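Local atomic coordinates of OmpT protein (Vibrio cholerae serotype O1, PDB entry 6EHD), a protein that probably forms a water-filled beta-barrel channel in the outer membrane through which ions and small solutes diffuse, as general porins do. Residues Tyr196-Gly201 / Thr213-Glu218. The protein carries 1 engineered substitution. Residues are numbered along the deposited sequence; the frame is centred on the assembly and turned at random.
Sequences YFEVTG and TYYNAE. With C8E ((hydroxyethyloxy)tri(ethyloxy)octane), chain K; C8E ((hydroxyethyloxy)tri(ethyloxy)octane), chain J.
E198 lays its CB over the centre of the Y215 ring, 3.4 Å from the centroid and only 11° off the ring normal, a CH-pi contact. CG of E198 sits between backbone N and carbonyl carbon (chi1 68°) and reaches the ring near CE2 and CZ. Y196 meets the same ring at its edge, with CB in the ring plane, 4.0 Å from CE1; the two tyrosines run side by side in one direction. Further along this face OG1 of T213 donates to OG1 of T200 over 2.8 Å, and T200 OG1 in turn donates to E198 OE1, also at 2.8 Å; the first bond crosses between the strands, the second runs within 196-201 and helps hold the carboxylate. Neighbouring parts of the chain hydrogen-bond the buried polar ends: E198 OE2 to H163, Y215 OH to Y152, Y196 OH to E150, while T213 OG1 accepts from A97 N. Strands 184-205 and 208-221 form an antiparallel hairpin in the wall of the porin beta-barrel, and this face looks inward. F197 and N216 form a hydrogen-bonded pair, with N216 N to F197 O at 2.9 Å and 172°; V199 and Y214 pair likewise, with more bent bonds. On the outer, looser face these four side chains do not touch one another across the strands, and detergent lies against it. One C8E molecule has C3 above a face of the F197 ring, toward the rim; another sets O15 over one face of the Y214 ring, also toward its rim.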
ATOM      1  N   TYR A 196      -1.322   6.366  13.543  1.00 28.62           N
ATOM      2  CA  TYR A 196      -0.358   6.920  12.576  1.00 24.08           C
ATOM      3  C   TYR A 196      -0.833   8.244  11.935  1.00 23.20           C
ATOM      4  O   TYR A 196      -2.016   8.573  11.868  1.00 25.00           O
ATOM      5  CB  TYR A 196       0.027   5.791  11.507  1.00 26.58           C
ATOM      6  CG  TYR A 196      -1.242   5.046  10.967  1.00 24.68           C
ATOM      7  CD1 TYR A 196      -1.718   3.916  11.656  1.00 27.19           C
ATOM      8  CD2 TYR A 196      -1.972   5.543   9.887  1.00 25.24           C
ATOM      9  CE1 TYR A 196      -2.892   3.256  11.265  1.00 28.89           C
ATOM     10  CE2 TYR A 196      -3.140   4.850   9.459  1.00 26.93           C
ATOM     11  CZ  TYR A 196      -3.610   3.723  10.183  1.00 26.12           C
ATOM     12  OH  TYR A 196      -4.774   3.038   9.808  1.00 26.85           O
ATOM     13  N   PHE A 197       0.139   9.036  11.487  1.00 22.85           N
ATOM     14  CA  PHE A 197      -0.043  10.329  10.855  1.00 23.75           C
ATOM     15  C   PHE A 197       1.076  10.628   9.890  1.00 20.03           C
ATOM     16  O   PHE A 197       2.279  10.293  10.152  1.00 22.61           O
ATOM     17  CB  PHE A 197      -0.129  11.435  12.001  1.00 25.09           C
ATOM     18  CG  PHE A 197      -0.279  12.818  11.468  1.00 25.80           C
ATOM     19  CD1 PHE A 197      -1.459  13.210  10.896  1.00 28.10           C
ATOM     20  CD2 PHE A 197       0.744  13.742  11.553  1.00 25.53           C
ATOM     21  CE1 PHE A 197      -1.617  14.485  10.353  1.00 26.74           C
ATOM     22  CE2 PHE A 197       0.602  14.990  10.981  1.00 28.01           C
ATOM     23  CZ  PHE A 197      -0.589  15.371  10.413  1.00 28.99           C
ATOM     24  N   GLU A 198       0.752  11.331   8.748  1.00 22.86           N
ATOM     25  CA  GLU A 198       1.725  11.603   7.737  1.00 20.94           C
ATOM     26  C   GLU A 198       1.454  12.911   7.025  1.00 21.54           C
ATOM     27  O   GLU A 198       0.301  13.390   6.972  1.00 21.20           O
ATOM     28  CB  GLU A 198       1.705  10.455   6.657  1.00 21.80           C
ATOM     29  CG  GLU A 198       0.470  10.370   5.796  1.00 22.91           C
ATOM     30  CD  GLU A 198       0.388  11.289   4.551  1.00 23.80           C
ATOM     31  OE1 GLU A 198       1.419  11.671   3.997  1.00 22.69           O
ATOM     32  OE2 GLU A 198      -0.760  11.638   4.101  1.00 24.24           O
ATOM     33  N   VAL A 199       2.514  13.474   6.487  1.00 19.82           N
ATOM     34  CA  VAL A 199       2.459  14.581   5.505  0.50 19.33           C
ATOM     35  C   VAL A 199       3.299  14.231   4.270  1.00 21.42           C
ATOM     36  O   VAL A 199       4.468  13.753   4.428  1.00 21.95           O
ATOM     37  CB  VAL A 199       2.999  15.893   6.143  0.50 18.12           C
ATOM     38  CG1 VAL A 199       3.084  17.022   5.131  0.50 18.23           C
ATOM     39  CG2 VAL A 199       2.132  16.294   7.342  0.50 19.98           C
ATOM     40  N   THR A 200       2.812  14.582   3.058  1.00 20.11           N
ATOM     41  CA  THR A 200       3.531  14.305   1.811  1.00 20.35           C
ATOM     42  C   THR A 200       3.465  15.527   0.891  1.00 22.13           C
ATOM     43  O   THR A 200       2.419  16.193   0.830  1.00 22.50           O
ATOM     44  CB  THR A 200       2.878  13.104   1.001  1.00 21.26           C
ATOM     45  OG1 THR A 200       3.051  11.910   1.769  1.00 21.20           O
ATOM     46  CG2 THR A 200       3.496  12.930  -0.363  1.00 23.22           C
ATOM     47  N   GLY A 201       4.588  15.787   0.223  1.00 20.68           N
ATOM     48  CA  GLY A 201       4.671  16.756  -0.918  1.00 21.70           C
ATOM     49  C   GLY A 201       5.225  16.098  -2.170  1.00 23.01           C
ATOM     50  O   GLY A 201       6.223  15.406  -2.062  1.00 22.84           O
ATOM     51  N   THR A 213       7.843  12.141   1.995  1.00 18.89           N
ATOM     52  CA  THR A 213       6.828  11.793   2.991  1.00 22.30           C
ATOM     53  C   THR A 213       7.463  11.633   4.398  1.00 22.61           C
ATOM     54  O   THR A 213       8.517  10.939   4.571  1.00 20.83           O
ATOM     55  CB  THR A 213       6.086  10.457   2.689  1.00 21.00           C
ATOM     56  OG1 THR A 213       5.407  10.515   1.417  1.00 19.43           O
ATOM     57  CG2 THR A 213       5.137  10.046   3.843  1.00 21.48           C
ATOM     58  N   TYR A 214       6.848  12.341   5.381  1.00 20.13           N
ATOM     59  CA  TYR A 214       7.097  12.087   6.776  1.00 22.30           C
ATOM     60  C   TYR A 214       5.998  11.188   7.358  1.00 22.15           C
ATOM     61  O   TYR A 214       4.785  11.477   7.160  1.00 21.94           O
ATOM     62  CB  TYR A 214       7.104  13.430   7.528  1.00 22.29           C
ATOM     63  CG  TYR A 214       8.139  14.487   7.205  1.00 22.64           C
ATOM     64  CD1 TYR A 214       9.384  14.168   6.633  1.00 21.63           C
ATOM     65  CD2 TYR A 214       7.970  15.826   7.657  1.00 25.44           C
ATOM     66  CE1 TYR A 214      10.347  15.144   6.329  1.00 23.93           C
ATOM     67  CE2 TYR A 214       8.965  16.765   7.441  1.00 25.04           C
ATOM     68  CZ  TYR A 214      10.206  16.411   6.848  1.00 27.48           C
ATOM     69  OH  TYR A 214      11.224  17.361   6.671  1.00 29.44           O
ATOM     70  N   TYR A 215       6.316  10.173   8.136  1.00 20.67           N
ATOM     71  CA  TYR A 215       5.319   9.346   8.819  1.00 22.19           C
ATOM     72  C   TYR A 215       5.757   9.189  10.320  1.00 22.67           C
ATOM     73  O   TYR A 215       6.946   9.049  10.641  1.00 24.20           O
ATOM     74  CB  TYR A 215       5.181   7.851   8.186  1.00 24.16           C
ATOM     75  CG  TYR A 215       3.845   7.496   7.617  1.00 22.18           C
ATOM     76  CD1 TYR A 215       2.758   7.123   8.477  1.00 24.54           C
ATOM     77  CD2 TYR A 215       3.590   7.503   6.241  1.00 22.39           C
ATOM     78  CE1 TYR A 215       1.508   6.811   7.980  1.00 25.45           C
ATOM     79  CE2 TYR A 215       2.350   7.181   5.716  1.00 23.77           C
ATOM     80  CZ  TYR A 215       1.271   6.878   6.566  1.00 25.34           C
ATOM     81  OH  TYR A 215       0.001   6.580   6.058  1.00 23.39           O
ATOM     82  N   ASN A 216       4.793   9.208  11.210  1.00 21.56           N
ATOM     83  CA  ASN A 216       4.955   8.716  12.580  1.00 24.27           C
ATOM     84  C   ASN A 216       3.946   7.583  12.811  1.00 25.63           C
ATOM     85  O   ASN A 216       2.801   7.636  12.334  1.00 25.79           O
ATOM     86  CB  ASN A 216       4.658   9.794  13.651  1.00 26.84           C
ATOM     87  CG  ASN A 216       5.882  10.705  13.996  1.00 34.81           C
ATOM     88  OD1 ASN A 216       7.124  10.361  13.871  1.00 37.02           O
ATOM     89  ND2 ASN A 216       5.542  11.880  14.515  1.00 29.15           N
ATOM     90  N   ALA A 217       4.353   6.628  13.642  1.00 25.17           N
ATOM     91  CA  ALA A 217       3.396   5.665  14.163  1.00 25.38           C
ATOM     92  C   ALA A 217       3.731   5.331  15.627  1.00 27.54           C
ATOM     93  O   ALA A 217       4.890   5.456  16.044  1.00 27.65           O
ATOM     94  CB  ALA A 217       3.345   4.376  13.369  1.00 26.91           C
ATOM     95  N   GLU A 218       2.674   4.945  16.343  1.00 27.29           N
ATOM     96  CA  GLU A 218       2.794   4.456  17.772  1.00 33.19           C
ATOM     97  C   GLU A 218       2.079   3.159  17.920  1.00 31.14           C
ATOM     98  O   GLU A 218       0.882   3.051  17.563  1.00 29.18           O
ATOM     99  CB  GLU A 218       2.198   5.482  18.803  1.00 37.13           C
ATOM    100  CG  GLU A 218       2.383   4.979  20.287  1.00 34.29           C
ATOM    101  CD  GLU A 218       2.253   6.130  21.281  1.00 42.50           C
ATOM    102  OE1 GLU A 218       3.240   6.888  21.400  1.00 46.41           O
ATOM    103  OE2 GLU A 218       1.211   6.242  21.956  1.00 45.75           O
TER
HETATM  104  C1  C8E K 410      -1.153  18.801  13.106  1.00 61.76           C
HETATM  105  C2  C8E K 410      -1.902  17.959  14.131  1.00 63.41           C
HETATM  106  C3  C8E K 410      -1.081  16.769  14.545  1.00 53.69           C
HETATM  107  C4  C8E K 410      -1.982  15.610  14.847  1.00 49.96           C
HETATM  108  C5  C8E K 410      -1.186  14.534  15.472  1.00 47.42           C
HETATM  109  C6  C8E K 410      -2.016  13.303  15.727  1.00 52.77           C
HETATM  110  C7  C8E K 410      -1.025  12.234  16.103  1.00 60.54           C
HETATM  111  C8  C8E K 410      -1.605  10.876  16.418  1.00 65.71           C
HETATM  112  O9  C8E K 410      -0.444  10.047  16.596  1.00 70.36           O
HETATM  113  C10 C8E K 410      -0.017   9.327  15.452  1.00 66.29           C
HETATM  114  C11 C8E K 410       1.506   9.237  15.415  1.00 66.42           C
HETATM  115  O12 C8E K 410       1.970   8.730  16.658  1.00 74.40           O
HETATM  116  C1  C8E J 409      -0.044  20.793  11.302  1.00 52.16           C
HETATM  117  C2  C8E J 409      -0.330  19.863  10.152  1.00 48.46           C
HETATM  118  C3  C8E J 409      -0.088  20.594   8.844  1.00 51.53           C
HETATM  119  C4  C8E J 409       0.422  19.658   7.772  1.00 56.81           C
HETATM  120  C5  C8E J 409       0.024  20.126   6.386  1.00 59.52           C
HETATM  121  C6  C8E J 409       1.160  20.257   5.413  1.00 55.53           C
HETATM  122  C7  C8E J 409       2.383  21.050   5.860  1.00 48.13           C
HETATM  123  C8  C8E J 409       3.054  21.685   4.618  1.00 50.41           C
HETATM  124  O9  C8E J 409       3.386  20.648   3.719  1.00 46.10           O
HETATM  125  C10 C8E J 409       4.277  20.905   2.639  1.00 42.78           C
HETATM  126  C11 C8E J 409       4.632  19.509   2.145  1.00 45.49           C
HETATM  127  O12 C8E J 409       5.888  19.112   2.720  1.00 46.03           O
HETATM  128  C13 C8E J 409       6.199  17.741   2.544  1.00 46.31           C
HETATM  129  C14 C8E J 409       7.079  17.281   3.677  1.00 44.19           C
HETATM  130  O15 C8E J 409       8.439  17.741   3.627  1.00 41.57           O
HETATM  131  C16 C8E J 409       8.812  18.998   3.160  1.00 34.18           C
HETATM  132  C17 C8E J 409      10.150  19.352   3.799  1.00 42.46           C
HETATM  133  O18 C8E J 409      11.165  19.536   2.836  1.00 51.20           O
HETATM  134  C19 C8E J 409      11.125  20.790   2.171  1.00 40.06           C
HETATM  135  C20 C8E J 409      12.237  20.554   1.178  1.00 49.80           C
HETATM  136  O21 C8E J 409      11.977  19.534   0.208  1.00 54.04           O